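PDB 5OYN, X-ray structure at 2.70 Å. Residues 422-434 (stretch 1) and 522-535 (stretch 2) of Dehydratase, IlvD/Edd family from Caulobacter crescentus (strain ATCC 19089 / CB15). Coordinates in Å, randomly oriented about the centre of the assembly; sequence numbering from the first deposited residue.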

# COMPACT_ATOMS: atom_id res chain seq x y z
N GLY A 422 57.81 18.89 -26.15
CA GLY A 422 57.48 19.49 -27.43
C GLY A 422 56.09 19.18 -27.93
O GLY A 422 55.52 19.96 -28.71
N GLN A 423 55.51 18.08 -27.46
CA GLN A 423 54.28 17.51 -28.00
C GLN A 423 53.31 17.22 -26.83
O GLN A 423 53.23 16.10 -26.33
N GLU A 424 52.55 18.24 -26.39
CA GLU A 424 51.61 18.09 -25.28
C GLU A 424 50.19 17.98 -25.81
O GLU A 424 49.81 18.68 -26.75
N GLY A 425 49.40 17.12 -25.17
CA GLY A 425 48.12 16.74 -25.72
C GLY A 425 48.22 15.70 -26.81
O GLY A 425 47.18 15.32 -27.39
N VAL A 426 49.42 15.22 -27.09
CA VAL A 426 49.68 14.27 -28.16
C VAL A 426 50.58 13.19 -27.59
O VAL A 426 51.49 13.47 -26.80
N PHE A 427 50.29 11.95 -27.95
CA PHE A 427 51.06 10.81 -27.50
C PHE A 427 50.71 9.67 -28.44
O PHE A 427 49.68 9.70 -29.12
N GLU A 428 51.60 8.69 -28.49
CA GLU A 428 51.39 7.50 -29.28
C GLU A 428 51.46 6.30 -28.35
O GLU A 428 52.27 6.28 -27.42
N ALA A 429 50.59 5.31 -28.59
CA ALA A 429 50.56 4.11 -27.77
C ALA A 429 50.35 2.88 -28.64
O ALA A 429 49.97 2.97 -29.82
N ARG A 430 50.60 1.72 -28.04
CA ARG A 430 50.55 0.44 -28.72
C ARG A 430 49.23 -0.25 -28.39
O ARG A 430 48.93 -0.50 -27.21
N ALA A 431 48.45 -0.58 -29.41
CA ALA A 431 47.12 -1.11 -29.20
C ALA A 431 47.17 -2.54 -28.64
O ALA A 431 47.92 -3.38 -29.13
N ILE A 432 46.37 -2.79 -27.61
CA ILE A 432 46.09 -4.14 -27.10
C ILE A 432 44.59 -4.35 -27.30
O ILE A 432 43.78 -3.81 -26.53
N VAL A 433 44.22 -5.13 -28.31
CA VAL A 433 42.84 -5.24 -28.77
C VAL A 433 42.18 -6.48 -28.17
O VAL A 433 42.78 -7.56 -28.12
N PHE A 434 40.93 -6.32 -27.72
CA PHE A 434 40.14 -7.40 -27.16
C PHE A 434 38.79 -7.45 -27.85
O PHE A 434 38.21 -6.41 -28.17
N TRP A 522 39.45 -3.54 -38.35
CA TRP A 522 40.71 -3.98 -38.91
C TRP A 522 41.91 -3.72 -38.02
O TRP A 522 43.01 -4.19 -38.34
N LEU A 523 41.74 -3.01 -36.91
CA LEU A 523 42.87 -2.77 -36.01
C LEU A 523 43.35 -4.08 -35.39
O LEU A 523 42.57 -5.02 -35.18
N ARG A 524 44.65 -4.16 -35.14
CA ARG A 524 45.24 -5.38 -34.60
C ARG A 524 46.23 -5.01 -33.52
O ARG A 524 46.86 -3.95 -33.57
N THR A 525 46.36 -5.89 -32.52
CA THR A 525 47.29 -5.67 -31.43
C THR A 525 48.69 -5.39 -31.98
O THR A 525 49.09 -5.93 -33.01
N GLY A 526 49.44 -4.52 -31.30
CA GLY A 526 50.75 -4.14 -31.74
C GLY A 526 50.79 -2.93 -32.65
O GLY A 526 51.86 -2.29 -32.76
N ASP A 527 49.68 -2.58 -33.29
CA ASP A 527 49.59 -1.34 -34.05
C ASP A 527 49.85 -0.15 -33.13
O ASP A 527 49.82 -0.24 -31.90
N THR A 528 50.10 1.00 -33.74
CA THR A 528 50.39 2.22 -33.01
C THR A 528 49.27 3.22 -33.27
O THR A 528 48.89 3.46 -34.42
N ILE A 529 48.70 3.74 -32.18
CA ILE A 529 47.62 4.72 -32.23
C ILE A 529 48.18 6.06 -31.76
O ILE A 529 48.94 6.13 -30.79
N ARG A 530 47.81 7.12 -32.47
CA ARG A 530 48.31 8.46 -32.21
C ARG A 530 47.13 9.36 -31.84
O ARG A 530 46.23 9.58 -32.67
N ILE A 531 47.14 9.86 -30.61
CA ILE A 531 46.06 10.68 -30.08
C ILE A 531 46.54 12.13 -30.05
O ILE A 531 47.61 12.42 -29.49
N ASP A 532 45.75 13.02 -30.64
CA ASP A 532 46.03 14.45 -30.61
C ASP A 532 44.80 15.12 -30.03
O ASP A 532 43.78 15.27 -30.73
N LEU A 533 44.89 15.54 -28.77
CA LEU A 533 43.76 16.20 -28.12
C LEU A 533 43.67 17.68 -28.49
O LEU A 533 42.60 18.28 -28.32
N ASN A 534 44.77 18.27 -28.98
CA ASN A 534 44.72 19.65 -29.43
C ASN A 534 43.89 19.77 -30.69
O ASN A 534 43.23 20.80 -30.90
N THR A 535 43.89 18.74 -31.53
CA THR A 535 43.28 18.80 -32.85
C THR A 535 42.07 17.89 -32.98
O THR A 535 41.35 17.99 -33.99

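The antiparallel ladder between these stretches is closed at each end by a side chain that does the work of backbone. At one end Asn534 ND2 donates to Glu424 O at 2.7 Å; at the other, Val433 N donates to Thr525 OG1 at 3.1 Å. Both bonds are nearly straight, and both lie outside the short strand 528-532, so the contact extends beyond the strand whose own partners are Val426 to Arg430.

Between these ends, the paired strands sort their side chains by face. Phe427, Ala429, Ile529 and Ile531 share the buried, apolar face. Phe427 adopts chi1 p, which brings its ring back over the partner strand until CE1 lies 3.5 Å from Ile531 CB, an oblique approach. Ile531 is m,m. Ala429 sits opposite Ile529 (m,t) and, with only a methyl to offer, its side chain comes no nearer than 4.6 Å to the other stretch. Further along, Ala431 and Val433 point toward stretch 2. Ala431 CB touches Ile529 CG1 at 4.3 Å and Leu523 CD1 at 4.1 Å, while Val433, with chi1 t, sets CG2 3.5 Å from Leu523 CD2. Leu523 (chi1 t, chi2 between wells at 92°) thus meets both residues beyond the regular pairing. Ile432, between them, points away, yet its CD1 still comes within 4.2 Å of Thr525 CG2.

The other face carries Val426, Glu428, Arg430, Thr528, Arg530 and Asp532, and is mostly polar and partly exposed. Glu428 (m,t) and Arg530, extended with its first three chi angles t, are a directly facing pair whose CA atoms are 4.4 Å apart. Their salt bridge is long, Glu428 OE2 to Arg530 NH1 at 3.8 Å, and OE2 also lies 3.5 Å from Arg530 CD; the carboxylate approaches the guanidinium at its edge. Glu428 CB also rests 4.1 Å from Thr528 CG2. Buried Val426 is the apolar exception: in rotamer m it places CG1 3.1 Å from Asp532 CG, a tight contact.

Asp532 (chi1 t) turns to its own stretch. Its OD1 accepts from Asn534 ND2 at 3.3 Å, the same nitrogen that binds Glu424 O, so the carboxylate helps position the amide that closes the ladder. Gly425 leaves room for that amide: an ideal CB would fall 2.6 Å from Asn534 ND2, and its backbone angles by themselves call for glycine.

The far end is shaped by the type II turn from Arg524 to Asp527. Asp527 (chi1 m) steadies it, with OD1 accepting from Arg524 N at 3.1 Å. Gly526, which again has backbone angles that call for glycine, gives its N to Ala431 O at 2.9 Å, and Arg430 (t,t,p) lays CG 3.8 Å from Gly526 CA. Thr525, with chi1 m, completes the arrangement by presenting OG1 to Val433 N.

The rules to read here are a greasy face and a charged face across one ladder, glycines where the backbone turns positive in phi, and one polar side chain capturing a backbone group at each end.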

# COMPACT_ATOMS: atom_id res chain seq x y z
CB GLN A 423 54.63 16.23 -28.83
CG GLN A 423 54.42 16.34 -30.35
CD GLN A 423 54.49 14.98 -31.06
OE1 GLN A 423 54.40 13.92 -30.42
NE2 GLN A 423 54.63 15.00 -32.39
CB GLU A 424 51.69 19.25 -24.29
CG GLU A 424 53.07 19.52 -23.74
CD GLU A 424 53.92 20.38 -24.69
OE1 GLU A 424 54.21 19.92 -25.82
OE2 GLU A 424 54.32 21.50 -24.29
CB VAL A 426 50.36 14.94 -29.37
CG1 VAL A 426 49.35 15.60 -30.24
CG2 VAL A 426 51.22 16.00 -28.88
CB PHE A 427 50.76 10.43 -26.03
CG PHE A 427 49.38 9.81 -25.81
CD1 PHE A 427 48.25 10.60 -25.68
CD2 PHE A 427 49.23 8.43 -25.70
CE1 PHE A 427 47.00 10.04 -25.47
CE2 PHE A 427 47.96 7.86 -25.49
CZ PHE A 427 46.86 8.67 -25.38
CB GLU A 428 52.43 7.39 -30.40
CG GLU A 428 52.44 8.62 -31.32
CD GLU A 428 53.39 8.48 -32.50
OE1 GLU A 428 54.56 8.07 -32.28
OE2 GLU A 428 52.96 8.79 -33.64
CB ALA A 429 49.47 4.20 -26.70
CB ARG A 430 51.73 -0.44 -28.29
CG ARG A 430 51.72 -1.82 -28.90
CD ARG A 430 53.07 -2.43 -28.75
NE ARG A 430 53.29 -2.94 -27.40
CZ ARG A 430 52.91 -4.16 -27.03
NH1 ARG A 430 52.30 -4.96 -27.91
NH2 ARG A 430 53.15 -4.57 -25.78
CB ALA A 431 46.32 -1.08 -30.50
CB ILE A 432 46.49 -4.31 -25.64
CG1 ILE A 432 47.85 -3.66 -25.38
CG2 ILE A 432 46.46 -5.79 -25.26
CD1 ILE A 432 49.04 -4.49 -25.84
CB VAL A 433 42.77 -5.27 -30.30
CG1 VAL A 433 41.32 -5.35 -30.79
CG2 VAL A 433 43.47 -4.05 -30.87
CB PHE A 434 39.94 -7.23 -25.67
CG PHE A 434 41.21 -7.10 -24.91
CD1 PHE A 434 41.97 -8.23 -24.61
CD2 PHE A 434 41.66 -5.86 -24.49
CE1 PHE A 434 43.16 -8.12 -23.89
CE2 PHE A 434 42.84 -5.75 -23.77
CZ PHE A 434 43.59 -6.88 -23.47
CB TRP A 522 40.96 -3.34 -40.29
CG TRP A 522 40.78 -1.84 -40.42
CD1 TRP A 522 39.73 -1.18 -41.02
CD2 TRP A 522 41.70 -0.82 -40.01
NE1 TRP A 522 39.93 0.19 -40.98
CE2 TRP A 522 41.13 0.43 -40.36
CE3 TRP A 522 42.93 -0.84 -39.36
CZ2 TRP A 522 41.76 1.65 -40.08
CZ3 TRP A 522 43.56 0.38 -39.09
CH2 TRP A 522 42.98 1.60 -39.45
CB LEU A 523 42.48 -1.77 -34.93
CG LEU A 523 43.41 -1.48 -33.76
CD1 LEU A 523 44.35 -0.32 -34.05
CD2 LEU A 523 42.57 -1.15 -32.56
CB ARG A 524 45.92 -6.22 -35.68
CG ARG A 524 45.09 -6.44 -36.94
CD ARG A 524 44.08 -7.56 -36.76
NE ARG A 524 43.32 -7.83 -37.97
CZ ARG A 524 42.05 -7.48 -38.15
NH1 ARG A 524 41.39 -6.83 -37.19
NH2 ARG A 524 41.42 -7.78 -39.29
CB THR A 525 47.29 -6.89 -30.50
OG1 THR A 525 45.95 -7.11 -30.03
CG2 THR A 525 48.19 -6.68 -29.30
CB ASP A 527 48.23 -1.19 -34.71
CG ASP A 527 47.96 -2.26 -35.76
OD1 ASP A 527 46.83 -2.29 -36.30
OD2 ASP A 527 48.88 -3.07 -36.04
CB THR A 528 51.76 2.79 -33.41
OG1 THR A 528 52.78 2.07 -32.68
CG2 THR A 528 51.88 4.28 -33.08
CB ILE A 529 46.42 4.28 -31.36
CG1 ILE A 529 45.84 2.97 -31.89
CG2 ILE A 529 45.36 5.37 -31.33
CD1 ILE A 529 44.35 2.77 -31.63
CB ARG A 530 49.06 9.02 -33.42
CG ARG A 530 49.13 10.54 -33.50
CD ARG A 530 50.35 11.00 -34.26
NE ARG A 530 50.44 12.46 -34.30
CZ ARG A 530 51.53 13.17 -33.98
NH1 ARG A 530 52.64 12.56 -33.57
NH2 ARG A 530 51.50 14.50 -34.05
CB ILE A 531 45.61 10.22 -28.68
CG1 ILE A 531 45.34 8.71 -28.62
CG2 ILE A 531 44.38 10.99 -28.21
CD1 ILE A 531 44.08 8.28 -29.35
CB ASP A 532 46.37 14.99 -32.01
CG ASP A 532 46.90 16.44 -31.98
OD1 ASP A 532 46.64 17.17 -31.00
OD2 ASP A 532 47.61 16.84 -32.95
CB LEU A 533 43.83 16.05 -26.59
CG LEU A 533 43.95 14.62 -26.03
CD1 LEU A 533 44.06 14.63 -24.53
CD2 LEU A 533 42.79 13.73 -26.50
CB ASN A 534 46.12 20.20 -29.69
CG ASN A 534 47.04 20.02 -28.51
OD1 ASN A 534 47.00 20.79 -27.55
ND2 ASN A 534 47.91 19.01 -28.59
CB THR A 535 44.30 18.46 -33.96
OG1 THR A 535 44.58 17.05 -33.98
CG2 THR A 535 45.61 19.24 -33.76